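Local coordinates for protein YrdA (PDB 3TIO) that binds zinc at the boundaries between subunits, as a homologue of the gamma-class carbonic anhydrases built as a trimer of left-handed beta-helices, at the zinc ion site and the interface of chains A and C. Sequence-based numbering; all coordinates share one arbitrary frame. Chains: chain A/B/C, Protein YrdA.

Contact 1: the zinc ion site. Residues chain A 45, 47, 66-67, 69, 95, 113; chain B 60, 90, 167. With ZN (zinc ion), chain D.
This is the histidine zinc site of the gamma-class carbonic anhydrase family, built where two left-handed beta-helices of the trimer face each other. Four imidazoles surround the metal in a near-tetrahedral shell: A:His66, A:His69 and A:His95 from one subunit and B:His90 from the next. A:His66 binds through ND1, the others through NE2, and the A:His95 NE2 to ZN bond measures 2.0 Å. The widest angle, 127°, opens between A:His69 and B:His90, whose rings come tip to tip. A:His69 is a fourth protein ligand beyond the three histidines usual in this class; it probably takes a position that solvent would otherwise fill, and may belong to the proposed allosteric switch.

Hydrogen bonds stiffen the ligands from behind. A:His66 has CG anti to the backbone N (chi1 -161°); with ND1 on the zinc, NE2 points away from it and gives a 3.0 Å bond to the A:Asp47 carboxylate OD2, in the ring plane and onto a syn lone pair. The nearby carboxylate would be expected to make this imidazole more electron-rich. A:His95 ND1 faces both oxygens of A:Asp113, though these bonds are weak.

Charge pairing fixes A:Asp47 in turn. Its OD1 is salt-bridged to A:Arg45 NH1 (2.7 Å), whose hydrogen bond again meets a syn lone pair and lies in the guanidinium plane. A:His66 NE2 lies over one face of that guanidinium, near its rim.

Across the subunit boundary, A:Arg45 NH2 and the B:Tyr167 hydroxyl OH meet tip to tip in a 3.1 Å hydrogen bond, the two planes 68° apart. The same OH donates to B:Gln60 OE1 (2.8 Å), coming in above the amide plane rather than along a lone pair. That oxygen also lies above the B:His90 ring, toward its rim. A phenylalanine in place of B:Tyr167 removes the hydroxyl tying A:Arg45 NH2 to B:Gln60 OE1, and would probably leave the guanidinium, and with it A:Asp47, less firmly held.

Contact 2: the interface of chains A and C. Residues chain A 60, 166-167, 170; chain C 48, 69-71.
C:His69 reaches across the A/C subunit interface of the YrdA trimer, from a loop of one subunit to the C-terminal helix (154-176) of its neighbour. CG leaves CB anti to the carbonyl carbon (chi1 -62°). At the start of the side chain, CB lies 4.1 Å from CH2 of the A:Trp170 indole. Further out, ND1 passes near the ring carbon CE1 of A:Tyr167. The tip carbon CE1 is the busiest atom: it sits 3.6 Å from A:Tyr167 CE1, in the plane of the phenol ring at its edge, and 3.3 Å from A:Gln60 OE1, the two side chains meeting tip to tip. NE2, the atom that binds zinc in the equivalent site, lies beside the A:Tyr167 hydroxyl without a hydrogen bond to it. The ring planes of C:His69 and A:Tyr167 are 78° apart, an edge-to-face pair.

A:Trp170 backs this up from within its own chain and contributes the largest hidden surface of the patch. Its CE3 lies 3.5 Å above the centre of the A:Tyr167 ring, which helps to fix how the phenol is turned. One indole face takes the CG2 methyl of C:Val48, 3.8 Å from CZ2, while the backbone O of A:Asn166 lies over the opposite face. No direct polar bond crosses here; instead the indole N-H of A:Trp170 NE1 points almost straight (171°) at a water 3.0 Å away, which lies 3.3 Å from the C:Lys70 side-chain amine NZ.

Contact 1: the zinc ion site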
loop_
_atom_site.group_PDB
_atom_site.type_symbol
_atom_site.label_atom_id
_atom_site.label_comp_id
_atom_site.label_asym_id
_atom_site.label_seq_id
_atom_site.Cartn_x
_atom_site.Cartn_y
_atom_site.Cartn_z
ATOM N N ARG A 45 -3.694 -11.610 -8.088
ATOM C CA ARG A 45 -4.159 -12.923 -7.658
ATOM C C ARG A 45 -5.480 -13.298 -8.323
ATOM O O ARG A 45 -6.513 -12.690 -8.071
ATOM C CB ARG A 45 -4.286 -12.931 -6.124
ATOM C CG ARG A 45 -4.723 -14.256 -5.502
ATOM C CD ARG A 45 -4.094 -14.472 -4.121
ATOM N NE ARG A 45 -4.544 -13.545 -3.081
ATOM C CZ ARG A 45 -5.621 -13.728 -2.321
ATOM N NH1 ARG A 45 -6.379 -14.805 -2.481
ATOM N NH2 ARG A 45 -5.917 -12.854 -1.365
ATOM N N ASP A 47 -7.235 -16.401 -8.237
ATOM C CA ASP A 47 -7.478 -17.752 -7.761
ATOM C C ASP A 47 -8.925 -18.229 -7.839
ATOM O O ASP A 47 -9.201 -19.214 -8.525
ATOM C CB ASP A 47 -6.909 -17.943 -6.338
ATOM C CG ASP A 47 -7.130 -16.745 -5.422
ATOM O OD1 ASP A 47 -6.536 -16.760 -4.322
ATOM O OD2 ASP A 47 -7.878 -15.807 -5.776
ATOM N N HIS A 66 -7.088 -8.063 -7.267
ATOM C CA HIS A 66 -7.733 -9.300 -6.871
ATOM C C HIS A 66 -9.135 -9.362 -7.451
ATOM O O HIS A 66 -9.661 -8.373 -7.971
ATOM C CB HIS A 66 -7.794 -9.441 -5.348
ATOM C CG HIS A 66 -8.029 -10.847 -4.885
ATOM N ND1 HIS A 66 -8.699 -11.150 -3.721
ATOM C CD2 HIS A 66 -7.676 -12.035 -5.432
ATOM C CE1 HIS A 66 -8.753 -12.462 -3.571
ATOM N NE2 HIS A 66 -8.139 -13.022 -4.597
ATOM N N VAL A 67 -9.727 -10.545 -7.357
ATOM C CA VAL A 67 -11.062 -10.802 -7.871
ATOM C C VAL A 67 -12.083 -10.782 -6.742
ATOM O O VAL A 67 -11.723 -10.767 -5.565
ATOM C CB VAL A 67 -11.105 -12.178 -8.556
ATOM C CG1 VAL A 67 -10.157 -12.196 -9.743
ATOM C CG2 VAL A 67 -10.708 -13.259 -7.562
ATOM N N HIS A 69 -14.465 -12.168 -4.129
ATOM C CA HIS A 69 -14.437 -13.412 -3.368
ATOM C C HIS A 69 -15.712 -14.225 -3.523
ATOM O O HIS A 69 -16.746 -13.711 -3.949
ATOM C CB HIS A 69 -14.226 -13.117 -1.882
ATOM C CG HIS A 69 -13.006 -12.301 -1.590
ATOM N ND1 HIS A 69 -12.642 -11.945 -0.310
ATOM C CD2 HIS A 69 -12.067 -11.769 -2.410
ATOM C CE1 HIS A 69 -11.532 -11.229 -0.352
ATOM N NE2 HIS A 69 -11.164 -11.110 -1.615
ATOM N N HIS A 95 -10.364 -4.333 -7.186
ATOM C CA HIS A 95 -11.005 -5.506 -6.633
ATOM C C HIS A 95 -12.297 -5.922 -7.318
ATOM O O HIS A 95 -13.352 -5.354 -7.057
ATOM C CB HIS A 95 -11.264 -5.271 -5.148
ATOM C CG HIS A 95 -11.278 -6.526 -4.345
ATOM N ND1 HIS A 95 -12.426 -7.248 -4.106
ATOM C CD2 HIS A 95 -10.265 -7.230 -3.790
ATOM C CE1 HIS A 95 -12.120 -8.347 -3.440
ATOM N NE2 HIS A 95 -10.815 -8.359 -3.237
ATOM N N ASP A 113 -15.578 -3.936 -5.739
ATOM C CA ASP A 113 -16.335 -4.941 -6.468
ATOM C C ASP A 113 -17.556 -4.430 -7.213
ATOM O O ASP A 113 -18.349 -3.655 -6.682
ATOM C CB ASP A 113 -16.753 -6.047 -5.505
ATOM C CG ASP A 113 -15.577 -6.637 -4.766
ATOM O OD1 ASP A 113 -15.150 -7.753 -5.119
ATOM O OD2 ASP A 113 -15.075 -5.974 -3.838
ATOM N N GLN B 60 -4.471 -10.011 4.691
ATOM C CA GLN B 60 -4.457 -10.013 3.239
ATOM C C GLN B 60 -3.353 -9.243 2.534
ATOM O O GLN B 60 -2.650 -8.437 3.143
ATOM C CB GLN B 60 -5.844 -9.623 2.739
ATOM C CG GLN B 60 -6.880 -10.674 3.150
ATOM C CD GLN B 60 -8.285 -10.313 2.749
ATOM O OE1 GLN B 60 -8.576 -10.122 1.569
ATOM N NE2 GLN B 60 -9.171 -10.216 3.730
ATOM N N HIS B 90 -7.080 -6.369 2.129
ATOM C CA HIS B 90 -5.904 -6.061 1.326
ATOM C C HIS B 90 -5.398 -4.656 1.625
ATOM O O HIS B 90 -6.184 -3.741 1.863
ATOM C CB HIS B 90 -6.226 -6.106 -0.170
ATOM C CG HIS B 90 -6.853 -7.379 -0.633
ATOM N ND1 HIS B 90 -6.152 -8.562 -0.747
ATOM C CD2 HIS B 90 -8.109 -7.645 -1.058
ATOM C CE1 HIS B 90 -6.948 -9.497 -1.228
ATOM N NE2 HIS B 90 -8.142 -8.968 -1.426
ATOM N N TYR B 167 -11.537 -17.684 4.493
ATOM C CA TYR B 167 -10.109 -17.470 4.307
ATOM C C TYR B 167 -9.255 -18.575 4.929
ATOM O O TYR B 167 -8.123 -18.800 4.499
ATOM C CB TYR B 167 -9.690 -16.092 4.833
ATOM C CG TYR B 167 -9.320 -15.145 3.708
ATOM C CD1 TYR B 167 -10.156 -14.089 3.347
ATOM C CD2 TYR B 167 -8.152 -15.341 2.969
ATOM C CE1 TYR B 167 -9.838 -13.253 2.273
ATOM C CE2 TYR B 167 -7.828 -14.516 1.895
ATOM C CZ TYR B 167 -8.674 -13.473 1.556
ATOM O OH TYR B 167 -8.344 -12.652 0.503
HETATM ZN ZN ZN D . -9.706 -9.877 -2.432
#

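Contact 2: the interface of chains A and C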
loop_
_atom_site.group_PDB
_atom_site.type_symbol
_atom_site.label_atom_id
_atom_site.label_comp_id
_atom_site.label_asym_id
_atom_site.label_seq_id
_atom_site.Cartn_x
_atom_site.Cartn_y
_atom_site.Cartn_z
ATOM N N GLN A 60 1.113 -0.217 -12.404
ATOM C CA GLN A 60 2.239 0.393 -11.709
ATOM C C GLN A 60 2.584 -0.111 -10.308
ATOM O O GLN A 60 1.778 -0.767 -9.645
ATOM C CB GLN A 60 2.061 1.910 -11.731
ATOM C CG GLN A 60 2.155 2.451 -13.156
ATOM C CD GLN A 60 1.929 3.940 -13.242
ATOM O OE1 GLN A 60 2.597 4.716 -12.564
ATOM N NE2 GLN A 60 0.989 4.352 -14.084
ATOM N N ASN A 166 3.486 5.843 -23.474
ATOM C CA ASN A 166 4.744 6.089 -22.788
ATOM C C ASN A 166 5.144 4.908 -21.917
ATOM O O ASN A 166 6.318 4.553 -21.857
ATOM C CB ASN A 166 4.663 7.362 -21.942
ATOM C CG ASN A 166 4.560 8.616 -22.788
ATOM O OD1 ASN A 166 5.010 8.640 -23.937
ATOM N ND2 ASN A 166 3.985 9.670 -22.222
ATOM N N TYR A 167 4.176 4.287 -21.245
ATOM C CA TYR A 167 4.501 3.149 -20.405
ATOM C C TYR A 167 4.846 1.893 -21.199
ATOM O O TYR A 167 5.514 0.993 -20.689
ATOM C CB TYR A 167 3.380 2.873 -19.398
ATOM C CG TYR A 167 3.765 3.316 -18.001
ATOM C CD1 TYR A 167 3.285 4.510 -17.461
ATOM C CD2 TYR A 167 4.652 2.561 -17.239
ATOM C CE1 TYR A 167 3.687 4.940 -16.188
ATOM C CE2 TYR A 167 5.058 2.981 -15.970
ATOM C CZ TYR A 167 4.573 4.168 -15.454
ATOM O OH TYR A 167 4.985 4.574 -14.201
ATOM N N TRP A 170 8.458 2.604 -21.898
ATOM C CA TRP A 170 9.262 2.391 -20.701
ATOM C C TRP A 170 9.391 0.902 -20.396
ATOM O O TRP A 170 10.447 0.433 -19.968
ATOM C CB TRP A 170 8.661 3.154 -19.512
ATOM C CG TRP A 170 8.779 4.648 -19.665
ATOM C CD1 TRP A 170 9.803 5.332 -20.262
ATOM C CD2 TRP A 170 7.862 5.643 -19.187
ATOM N NE1 TRP A 170 9.580 6.685 -20.186
ATOM C CE2 TRP A 170 8.396 6.905 -19.532
ATOM C CE3 TRP A 170 6.641 5.591 -18.500
ATOM C CZ2 TRP A 170 7.752 8.107 -19.213
ATOM C CZ3 TRP A 170 5.999 6.787 -18.183
ATOM C CH2 TRP A 170 6.558 8.027 -18.541
ATOM N N VAL C 48 12.895 7.957 -14.917
ATOM C CA VAL C 48 12.473 9.107 -15.717
ATOM C C VAL C 48 13.226 10.359 -15.265
ATOM O O VAL C 48 13.469 11.278 -16.051
ATOM C CB VAL C 48 10.950 9.347 -15.565
ATOM C CG1 VAL C 48 10.568 10.700 -16.138
ATOM C CG2 VAL C 48 10.179 8.242 -16.267
ATOM N N HIS C 69 6.025 11.803 -14.282
ATOM C CA HIS C 69 6.011 11.170 -15.598
ATOM C C HIS C 69 6.142 12.216 -16.695
ATOM O O HIS C 69 5.217 12.993 -16.934
ATOM C CB HIS C 69 4.708 10.392 -15.799
ATOM C CG HIS C 69 4.517 9.271 -14.827
ATOM N ND1 HIS C 69 3.338 8.564 -14.727
ATOM C CD2 HIS C 69 5.358 8.732 -13.914
ATOM C CE1 HIS C 69 3.462 7.637 -13.794
ATOM N NE2 HIS C 69 4.677 7.718 -13.286
ATOM N N LYS C 70 7.292 12.236 -17.355
ATOM C CA LYS C 70 7.521 13.185 -18.435
ATOM C C LYS C 70 6.609 12.845 -19.607
ATOM O O LYS C 70 6.422 11.674 -19.938
ATOM C CB LYS C 70 8.990 13.146 -18.864
ATOM C CG LYS C 70 9.518 11.750 -19.161
ATOM C CD LYS C 70 11.042 11.731 -19.214
ATOM C CE LYS C 70 11.580 12.495 -20.410
ATOM N NZ LYS C 70 11.192 11.839 -21.688
ATOM N N SER C 71 6.027 13.872 -20.218
ATOM C CA SER C 71 5.128 13.688 -21.353
ATOM C C SER C 71 4.943 14.997 -22.114
ATOM O O SER C 71 5.148 16.080 -21.564
ATOM C CB SER C 71 3.765 13.178 -20.876
ATOM O OG SER C 71 3.124 14.127 -20.042
HETATM O O HOH W 1 11.610 8.612 -21.249
#

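Contact 1 and contact 2 lie about 28 Å apart, between the centres of their C-alpha atoms, at two different subunit boundaries of the trimer. They share residue positions in the same roles, with the chains changed: contact 1 uses A:His69 with B:Gln60 and B:Tyr167, contact 2 C:His69 with A:Gln60 and A:Tyr167. Contact 2 is therefore the flank of an equivalent zinc site, seen where the C-terminal helix packs on the neighbour. Each subunit thus serves two boundaries, and the histidine's position at the metal may be coupled to helix packing, a plausible route for the proposed allosteric switch.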